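Local coordinates for alginate biosynthesis protein AlgX (Pseudomonas aeruginosa, PDB 4KNC) that takes part in O-acetylation of the exopolysaccharide alginate and protects the polymer from degradation as it crosses the periplasm, at residues W45-T50 with E95-A100; V92-E95 with E101-G104; F105-A110 with P133-K138. All blocks are in the same frame, centred on the assembly; numbering follows the deposited sequence.

Contact 1 of 3, residues W45-T50 with E95-A100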
loop_
_atom_site.group_PDB
_atom_site.type_symbol
_atom_site.label_atom_id
_atom_site.label_comp_id
_atom_site.label_asym_id
_atom_site.label_seq_id
_atom_site.Cartn_x
_atom_site.Cartn_y
_atom_site.Cartn_z
ATOM N N TRP A 45 6.359 -11.404 24.676
ATOM C CA TRP A 45 6.823 -11.065 23.330
ATOM C C TRP A 45 6.949 -12.324 22.464
ATOM O O TRP A 45 7.515 -13.335 22.882
ATOM C CB TRP A 45 8.132 -10.260 23.371
ATOM C CG TRP A 45 7.878 -8.811 23.679
ATOM C CD1 TRP A 45 7.671 -8.257 24.912
ATOM C CD2 TRP A 45 7.744 -7.742 22.733
ATOM N NE1 TRP A 45 7.439 -6.909 24.791
ATOM C CE2 TRP A 45 7.479 -6.568 23.463
ATOM C CE3 TRP A 45 7.840 -7.663 21.339
ATOM C CZ2 TRP A 45 7.297 -5.327 22.847
ATOM C CZ3 TRP A 45 7.666 -6.429 20.728
ATOM C CH2 TRP A 45 7.401 -5.279 21.483
ATOM N N LEU A 46 6.365 -12.263 21.275
ATOM C CA LEU A 46 6.597 -13.268 20.251
ATOM C C LEU A 46 7.215 -12.574 19.031
ATOM O O LEU A 46 6.921 -11.407 18.762
ATOM C CB LEU A 46 5.281 -13.942 19.836
ATOM C CG LEU A 46 4.441 -14.710 20.861
ATOM C CD1 LEU A 46 3.281 -15.432 20.149
ATOM C CD2 LEU A 46 5.282 -15.710 21.665
ATOM N N PHE A 47 8.071 -13.281 18.299
ATOM C CA PHE A 47 8.568 -12.750 17.036
ATOM C C PHE A 47 8.370 -13.791 15.949
ATOM O O PHE A 47 8.391 -14.984 16.224
ATOM C CB PHE A 47 10.053 -12.418 17.135
ATOM C CG PHE A 47 10.356 -11.205 17.970
ATOM C CD1 PHE A 47 10.295 -11.265 19.355
ATOM C CD2 PHE A 47 10.715 -9.996 17.363
ATOM C CE1 PHE A 47 10.593 -10.140 20.125
ATOM C CE2 PHE A 47 11.012 -8.876 18.126
ATOM C CZ PHE A 47 10.946 -8.950 19.511
ATOM N N ARG A 48 8.178 -13.332 14.717
ATOM C CA ARG A 48 8.175 -14.207 13.553
ATOM C C ARG A 48 9.566 -14.204 12.943
ATOM O O ARG A 48 10.115 -13.151 12.698
ATOM C CB ARG A 48 7.173 -13.697 12.523
ATOM C CG ARG A 48 5.778 -13.472 13.098
ATOM C CD ARG A 48 4.942 -12.712 12.101
ATOM N NE ARG A 48 5.381 -11.324 11.993
ATOM C CZ ARG A 48 4.838 -10.432 11.169
ATOM N NH1 ARG A 48 3.854 -10.788 10.363
ATOM N NH2 ARG A 48 5.284 -9.179 11.148
ATOM N N THR A 49 10.128 -15.378 12.680
ATOM C CA THR A 49 11.497 -15.459 12.188
ATOM C C THR A 49 11.646 -14.864 10.783
ATOM O O THR A 49 12.602 -14.137 10.509
ATOM C CB THR A 49 11.978 -16.919 12.171
ATOM O OG1 THR A 49 11.016 -17.719 11.476
ATOM C CG2 THR A 49 12.119 -17.460 13.595
ATOM N N THR A 50 10.698 -15.158 9.897
ATOM C CA THR A 50 10.837 -14.761 8.497
ATOM C C THR A 50 10.386 -13.320 8.262
ATOM O O THR A 50 10.856 -12.668 7.349
ATOM C CB THR A 50 10.071 -15.695 7.532
ATOM O OG1 THR A 50 8.663 -15.491 7.672
ATOM C CG2 THR A 50 10.397 -17.170 7.815
ATOM N N GLU A 95 15.810 -5.694 21.590
ATOM C CA GLU A 95 16.108 -5.960 23.005
ATOM C C GLU A 95 15.078 -6.824 23.735
ATOM O O GLU A 95 15.348 -7.308 24.833
ATOM C CB GLU A 95 16.367 -4.661 23.789
ATOM C CG GLU A 95 17.629 -3.888 23.337
ATOM C CD GLU A 95 18.887 -4.762 23.237
ATOM O OE1 GLU A 95 19.107 -5.616 24.114
ATOM O OE2 GLU A 95 19.671 -4.598 22.278
ATOM N N LYS A 96 13.908 -7.022 23.136
ATOM C CA LYS A 96 12.890 -7.879 23.749
ATOM C C LYS A 96 13.157 -9.366 23.485
ATOM O O LYS A 96 12.504 -10.241 24.060
ATOM C CB LYS A 96 11.500 -7.487 23.254
ATOM C CG LYS A 96 11.163 -6.006 23.469
ATOM C CD LYS A 96 10.994 -5.676 24.942
ATOM C CE LYS A 96 10.447 -4.263 25.120
ATOM N NZ LYS A 96 10.221 -3.920 26.552
ATOM N N LEU A 97 14.122 -9.645 22.615
ATOM C CA LEU A 97 14.522 -11.016 22.300
ATOM C C LEU A 97 15.149 -11.738 23.494
ATOM O O LEU A 97 15.710 -11.108 24.389
ATOM C CB LEU A 97 15.515 -11.010 21.133
ATOM C CG LEU A 97 14.869 -10.586 19.811
ATOM C CD1 LEU A 97 15.896 -10.485 18.727
ATOM C CD2 LEU A 97 13.757 -11.578 19.426
ATOM N N SER A 98 15.056 -13.064 23.496
ATOM C CA SER A 98 15.794 -13.872 24.452
ATOM C C SER A 98 17.275 -13.788 24.091
ATOM O O SER A 98 17.629 -13.450 22.947
ATOM C CB SER A 98 15.308 -15.324 24.403
ATOM O OG SER A 98 15.939 -16.016 23.348
ATOM N N PRO A 99 18.156 -14.062 25.065
ATOM C CA PRO A 99 19.583 -13.909 24.773
ATOM C C PRO A 99 20.034 -14.842 23.654
ATOM O O PRO A 99 20.831 -14.446 22.802
ATOM C CB PRO A 99 20.253 -14.254 26.106
ATOM C CG PRO A 99 19.209 -13.927 27.137
ATOM C CD PRO A 99 17.911 -14.342 26.491
ATOM N N ALA A 100 19.502 -16.057 23.647
ATOM C CA ALA A 100 19.705 -16.981 22.538
ATOM C C ALA A 100 19.275 -16.379 21.195
ATOM O O ALA A 100 20.057 -16.338 20.246
ATOM C CB ALA A 100 18.961 -18.302 22.805
HETATM O O HOH W 1 7.340 -5.175 27.500
#

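Contact 2 of 3, residues V92-E95 with E101-G104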
loop_
_atom_site.group_PDB
_atom_site.type_symbol
_atom_site.label_atom_id
_atom_site.label_comp_id
_atom_site.label_asym_id
_atom_site.label_seq_id
_atom_site.Cartn_x
_atom_site.Cartn_y
_atom_site.Cartn_z
ATOM N N VAL A 92 13.568 -2.846 15.510
ATOM C CA VAL A 92 13.229 -1.839 16.513
ATOM C C VAL A 92 13.262 -2.411 17.927
ATOM O O VAL A 92 13.839 -1.821 18.855
ATOM C CB VAL A 92 11.857 -1.202 16.241
ATOM C CG1 VAL A 92 11.491 -0.256 17.361
ATOM C CG2 VAL A 92 11.865 -0.454 14.907
ATOM N N ASN A 93 12.641 -3.572 18.088
ATOM C CA ASN A 93 12.503 -4.176 19.402
ATOM C C ASN A 93 13.420 -5.379 19.608
ATOM O O ASN A 93 13.081 -6.306 20.349
ATOM C CB ASN A 93 11.045 -4.542 19.666
ATOM C CG ASN A 93 10.188 -3.321 19.969
ATOM O OD1 ASN A 93 9.249 -2.999 19.225
ATOM N ND2 ASN A 93 10.502 -2.637 21.077
ATOM N N ARG A 94 14.570 -5.354 18.932
ATOM C CA ARG A 94 15.667 -6.283 19.211
ATOM C C ARG A 94 15.798 -6.678 20.694
ATOM O O ARG A 94 15.872 -7.861 21.015
ATOM C CB ARG A 94 16.996 -5.689 18.736
ATOM C CG ARG A 94 18.182 -6.630 18.900
ATOM C CD ARG A 94 19.505 -5.919 18.673
ATOM N NE ARG A 94 20.594 -6.874 18.506
ATOM C CZ ARG A 94 21.875 -6.536 18.416
ATOM N NH1 ARG A 94 22.224 -5.261 18.485
ATOM N NH2 ARG A 94 22.802 -7.470 18.260
ATOM N N GLU A 95 15.810 -5.694 21.590
ATOM C CA GLU A 95 16.108 -5.960 23.005
ATOM C C GLU A 95 15.078 -6.824 23.735
ATOM O O GLU A 95 15.348 -7.308 24.833
ATOM C CB GLU A 95 16.367 -4.661 23.789
ATOM C CG GLU A 95 17.629 -3.888 23.337
ATOM C CD GLU A 95 18.887 -4.762 23.237
ATOM O OE1 GLU A 95 19.107 -5.616 24.114
ATOM O OE2 GLU A 95 19.671 -4.598 22.278
ATOM N N GLU A 101 18.034 -15.908 21.123
ATOM C CA GLU A 101 17.500 -15.312 19.897
ATOM C C GLU A 101 18.239 -14.049 19.473
ATOM O O GLU A 101 18.507 -13.833 18.282
ATOM C CB GLU A 101 16.020 -15.000 20.073
ATOM C CG GLU A 101 15.187 -16.226 20.259
ATOM C CD GLU A 101 13.922 -15.944 21.024
ATOM O OE1 GLU A 101 13.217 -16.912 21.358
ATOM O OE2 GLU A 101 13.627 -14.763 21.297
ATOM N N LYS A 102 18.559 -13.203 20.443
ATOM C CA LYS A 102 19.350 -12.022 20.137
ATOM C C LYS A 102 20.684 -12.431 19.528
ATOM O O LYS A 102 21.165 -11.808 18.572
ATOM C CB LYS A 102 19.593 -11.170 21.383
ATOM C CG LYS A 102 20.442 -9.926 21.072
ATOM C CD LYS A 102 20.615 -9.023 22.277
ATOM C CE LYS A 102 21.382 -7.756 21.889
ATOM N NZ LYS A 102 21.690 -6.909 23.076
ATOM N N ALA A 103 21.285 -13.480 20.081
ATOM C CA ALA A 103 22.570 -13.940 19.569
ATOM C C ALA A 103 22.416 -14.472 18.149
ATOM O O ALA A 103 23.279 -14.245 17.300
ATOM C CB ALA A 103 23.174 -14.988 20.481
ATOM N N GLY A 104 21.295 -15.141 17.892
ATOM C CA GLY A 104 21.001 -15.707 16.581
ATOM C C GLY A 104 20.554 -14.735 15.493
ATOM O O GLY A 104 20.652 -15.041 14.310
HETATM O O HOH W 2 20.409 -9.443 17.335
#

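Contact 3 of 3, residues F105-A110 with P133-K138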
loop_
_atom_site.group_PDB
_atom_site.type_symbol
_atom_site.label_atom_id
_atom_site.label_comp_id
_atom_site.label_asym_id
_atom_site.label_seq_id
_atom_site.Cartn_x
_atom_site.Cartn_y
_atom_site.Cartn_z
ATOM N N PHE A 105 20.065 -13.564 15.883
ATOM C CA PHE A 105 19.551 -12.586 14.925
ATOM C C PHE A 105 20.649 -11.643 14.463
ATOM O O PHE A 105 21.114 -10.808 15.232
ATOM C CB PHE A 105 18.399 -11.812 15.577
ATOM C CG PHE A 105 17.892 -10.643 14.773
ATOM C CD1 PHE A 105 17.665 -10.757 13.406
ATOM C CD2 PHE A 105 17.598 -9.440 15.403
ATOM C CE1 PHE A 105 17.180 -9.672 12.665
ATOM C CE2 PHE A 105 17.117 -8.344 14.683
ATOM C CZ PHE A 105 16.903 -8.459 13.307
ATOM N N ASP A 106 21.066 -11.778 13.208
ATOM C CA ASP A 106 22.114 -10.914 12.638
ATOM C C ASP A 106 21.626 -9.474 12.488
ATOM O O ASP A 106 21.407 -8.997 11.374
ATOM C CB ASP A 106 22.559 -11.448 11.276
ATOM C CG ASP A 106 23.972 -11.025 10.901
ATOM O OD1 ASP A 106 24.403 -9.910 11.250
ATOM O OD2 ASP A 106 24.656 -11.822 10.229
ATOM N N TYR A 107 21.465 -8.788 13.616
ATOM C CA TYR A 107 20.946 -7.420 13.637
ATOM C C TYR A 107 21.711 -6.432 12.753
ATOM O O TYR A 107 21.099 -5.622 12.048
ATOM C CB TYR A 107 20.874 -6.894 15.075
ATOM C CG TYR A 107 20.637 -5.407 15.157
ATOM C CD1 TYR A 107 19.359 -4.885 15.044
ATOM C CD2 TYR A 107 21.688 -4.528 15.362
ATOM C CE1 TYR A 107 19.129 -3.520 15.125
ATOM C CE2 TYR A 107 21.474 -3.153 15.434
ATOM C CZ TYR A 107 20.189 -2.659 15.316
ATOM O OH TYR A 107 19.959 -1.306 15.380
ATOM N N GLU A 108 23.040 -6.493 12.778
ATOM C CA GLU A 108 23.824 -5.530 12.010
ATOM C C GLU A 108 23.623 -5.753 10.512
ATOM O O GLU A 108 23.560 -4.802 9.731
ATOM C CB GLU A 108 25.316 -5.589 12.383
ATOM C CG GLU A 108 25.631 -5.189 13.831
ATOM C CD GLU A 108 25.255 -3.748 14.147
ATOM O OE1 GLU A 108 25.181 -2.939 13.205
ATOM O OE2 GLU A 108 25.022 -3.421 15.334
ATOM N N LEU A 109 23.498 -7.017 10.116
ATOM C CA LEU A 109 23.288 -7.328 8.708
ATOM C C LEU A 109 21.928 -6.824 8.237
ATOM O O LEU A 109 21.808 -6.251 7.145
ATOM C CB LEU A 109 23.388 -8.826 8.469
ATOM C CG LEU A 109 23.208 -9.228 7.013
ATOM C CD1 LEU A 109 24.282 -8.531 6.189
ATOM C CD2 LEU A 109 23.271 -10.734 6.868
ATOM N N ALA A 110 20.908 -7.051 9.066
ATOM C CA ALA A 110 19.561 -6.580 8.775
ATOM C C ALA A 110 19.534 -5.060 8.634
ATOM O O ALA A 110 18.980 -4.528 7.678
ATOM C CB ALA A 110 18.573 -7.037 9.873
ATOM N N PRO A 133 17.347 5.828 13.565
ATOM C CA PRO A 133 17.540 6.246 14.964
ATOM C C PRO A 133 16.599 5.568 15.958
ATOM O O PRO A 133 16.883 5.600 17.157
ATOM C CB PRO A 133 17.262 7.751 14.928
ATOM C CG PRO A 133 17.626 8.159 13.530
ATOM C CD PRO A 133 17.191 6.986 12.667
ATOM N N LEU A 134 15.514 4.955 15.478
ATOM C CA LEU A 134 14.576 4.280 16.372
ATOM C C LEU A 134 14.932 2.819 16.624
ATOM O O LEU A 134 14.266 2.147 17.411
ATOM C CB LEU A 134 13.147 4.363 15.825
ATOM C CG LEU A 134 12.683 5.768 15.467
ATOM C CD1 LEU A 134 11.226 5.731 14.999
ATOM C CD2 LEU A 134 12.876 6.700 16.675
ATOM N N PHE A 135 15.966 2.325 15.948
ATOM C CA PHE A 135 16.315 0.905 16.034
ATOM C C PHE A 135 16.910 0.546 17.389
ATOM O O PHE A 135 17.483 1.396 18.077
ATOM C CB PHE A 135 17.327 0.514 14.959
ATOM C CG PHE A 135 16.787 0.541 13.558
ATOM C CD1 PHE A 135 15.494 0.967 13.294
ATOM C CD2 PHE A 135 17.590 0.145 12.499
ATOM C CE1 PHE A 135 15.011 0.998 11.993
ATOM C CE2 PHE A 135 17.116 0.169 11.206
ATOM C CZ PHE A 135 15.827 0.595 10.946
ATOM N N ASP A 136 16.789 -0.726 17.751
ATOM C CA ASP A 136 17.331 -1.241 19.001
ATOM C C ASP A 136 16.920 -0.354 20.173
ATOM O O ASP A 136 17.728 -0.041 21.036
ATOM C CB ASP A 136 18.862 -1.318 18.915
ATOM C CG ASP A 136 19.429 -2.396 19.804
ATOM O OD1 ASP A 136 18.638 -2.972 20.577
ATOM O OD2 ASP A 136 20.643 -2.679 19.725
ATOM N N GLU A 137 15.666 0.073 20.177
ATOM C CA GLU A 137 15.212 1.104 21.103
ATOM C C GLU A 137 15.245 0.623 22.546
ATOM O O GLU A 137 15.151 -0.579 22.820
ATOM C CB GLU A 137 13.774 1.509 20.767
ATOM C CG GLU A 137 12.753 0.449 21.223
ATOM C CD GLU A 137 11.306 0.873 21.024
ATOM O OE1 GLU A 137 11.044 1.892 20.336
ATOM O OE2 GLU A 137 10.427 0.177 21.564
ATOM N N LYS A 138 15.369 1.575 23.466
ATOM C CA LYS A 138 14.999 1.345 24.861
ATOM C C LYS A 138 14.012 2.425 25.286
ATOM O O LYS A 138 14.387 3.572 25.537
ATOM C CB LYS A 138 16.225 1.319 25.772
ATOM C CG LYS A 138 17.129 0.118 25.525
#

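Contact 1 of 3, residues W45-T50 with E95-A100
The second strand of a two-stranded antiparallel hairpin in the SGNH hydrolase-like domain, strand 46-48, packs with the tryptophan just before it against the turn that leads into helix 99-104. Two aromatic rings, those of Trp45 and Phe47, meet the side chains of Lys96 and Leu97, and the pairing is a worked case of aliphatic carbon laid on ring faces: no direct hydrogen bond joins the two segments. The methylene chain of Lys96 runs over one face of the Trp45 indole, with CG 3.9 Å from the centroid of its six-membered ring and only 16° off the ring normal, a CH-pi contact. A bend at chi2 (-69°) lets the lysine follow the indole from CB, near CD2, to CD, which lies 3.8 Å from Trp45 NE1. One residue further along, Leu97 offers a single methyl, CD2, to Phe47; it sits 3.5 Å from the ring centroid, again nearly on the normal, so it approaches all six ring carbons. Lys96 CB reaches the same phenyl ring from its edge, near CZ, and thereby touches both aromatics. Arg89 adds a cation-pi partner to Phe47, while Leu46, between the two aromatic residues, starts away from the turn and touches Phe195, His196 and Ala199 of helix 194-203. Past the indole, the ammonium of Lys96 shares a water with the ring nitrogen. Water 1, lying in the plane of the indole at its edge, accepts from Trp45 NE1 at 3.2 Å and from Lys96 NZ at 3.3 Å.

Contact 2 of 3, residues V92-E95 with E101-G104
Lys102 reaches back from helix 99-104 to the carboxylate of Glu95 and, on the way, passes over the guanidinium of Arg94. Its chain is extended throughout, CG lying anti to the backbone N (chi1 179°), and this straightness carries the ammonium across the gap between the segments. Glu95 comes the other way: its CB starts out away from the helix, but the bend at chi2 (-50°) brings the carboxylate back. The resulting salt bridge is a fork. NZ of Lys102 donates to Glu95 OE1 at 3.1 Å and to Glu95 OE2 at 3.2 Å, and each oxygen uses its syn lone pair, so the ammonium is held between the two carboxylate oxygens.

Arg94 is satisfied differently. Its NE donates a hydrogen bond to water 2 at 2.8 Å, and the same water donates to the main-chain O of Lys102, also at 2.8 Å, which joins the arginine to the helix backbone without a direct bond. NH1 is taken by Asp136 in a salt bridge outside the two segments. Between these polar ends, Lys102 CE lies 3.5 Å above the guanidinium plane, displaced toward its rim, and is 3.6 Å from Arg94 NE. The two chains cross at about a right angle. Arg94 NE and Lys102 NZ, like charges, stay 4.7 Å apart. The carboxylates of Glu95 and Asp136 also lie close together, and the pairing of Lys102 with one and Arg94 with the other probably eases both proximities. The whole is a short turn linking two consecutive helices, 89-93 and 99-104, closed by a salt bridge and a water bridge on the surface of the SGNH hydrolase-like domain.

Contact 3 of 3, residues F105-A110 with P133-K138
Tyr107, in the first turn of helix 107-123, points its phenol at the loop residues Phe135 and Asp136, and the tight part of the contact is the end of that one side chain. A chi1 of 167° puts the ring on the far side of CB from the main-chain nitrogen, and its OH comes to 3.2 Å from Phe135 CB. The approach is edge-on for both rings: Phe135 CB lies near the plane of the tyrosine, and the tyrosine OH near the plane of the phenylalanine. Asp136 CB adds a looser touch, 3.7 Å from Tyr107 OH, with the carboxylate turned 52° from the phenol ring.

The outer side, by contrast, is polar and exposed. Asp106 is the N-cap of the helix, and its OD1 accepts from Leu109 N at 3.2 Å, the donor standing 49° out of the carboxylate plane. Glu108, also exposed, keeps its OE2 6.2 Å from Asp136 OD2.

Phe135 also meets Tyr114 edge-to-face. Leu91 of helix 89-93 touches both Tyr107 and Phe135, so the start of helix 107-123 and the loop before helix 153-169 both rest on that short helix.

The three contacts touch one another on the same side of the chain's centre: contacts 1 and 2 have centres about 6 Å apart, contacts 2 and 3 about 8 Å, and contacts 1 and 3 about 12 Å. Glu95 belongs to both of the first two, and Phe47 CZ of contact 1 lies 3.5 Å from Asn93 O of contact 2. Contact 2 meets contact 3 through Asn93 ND2, 2.9 Å from Glu137 OE2 in a probable hydrogen bond, and through Arg94 NH1, 3.3 Å from Tyr107 CD2. Contact 1 comes closer to the inferred catalytic residues without touching them: the Trp45 side chain is about 9 Å from that of Asp148 and about 11 Å from that of His150. Contacts 2 and 3 lie away from them.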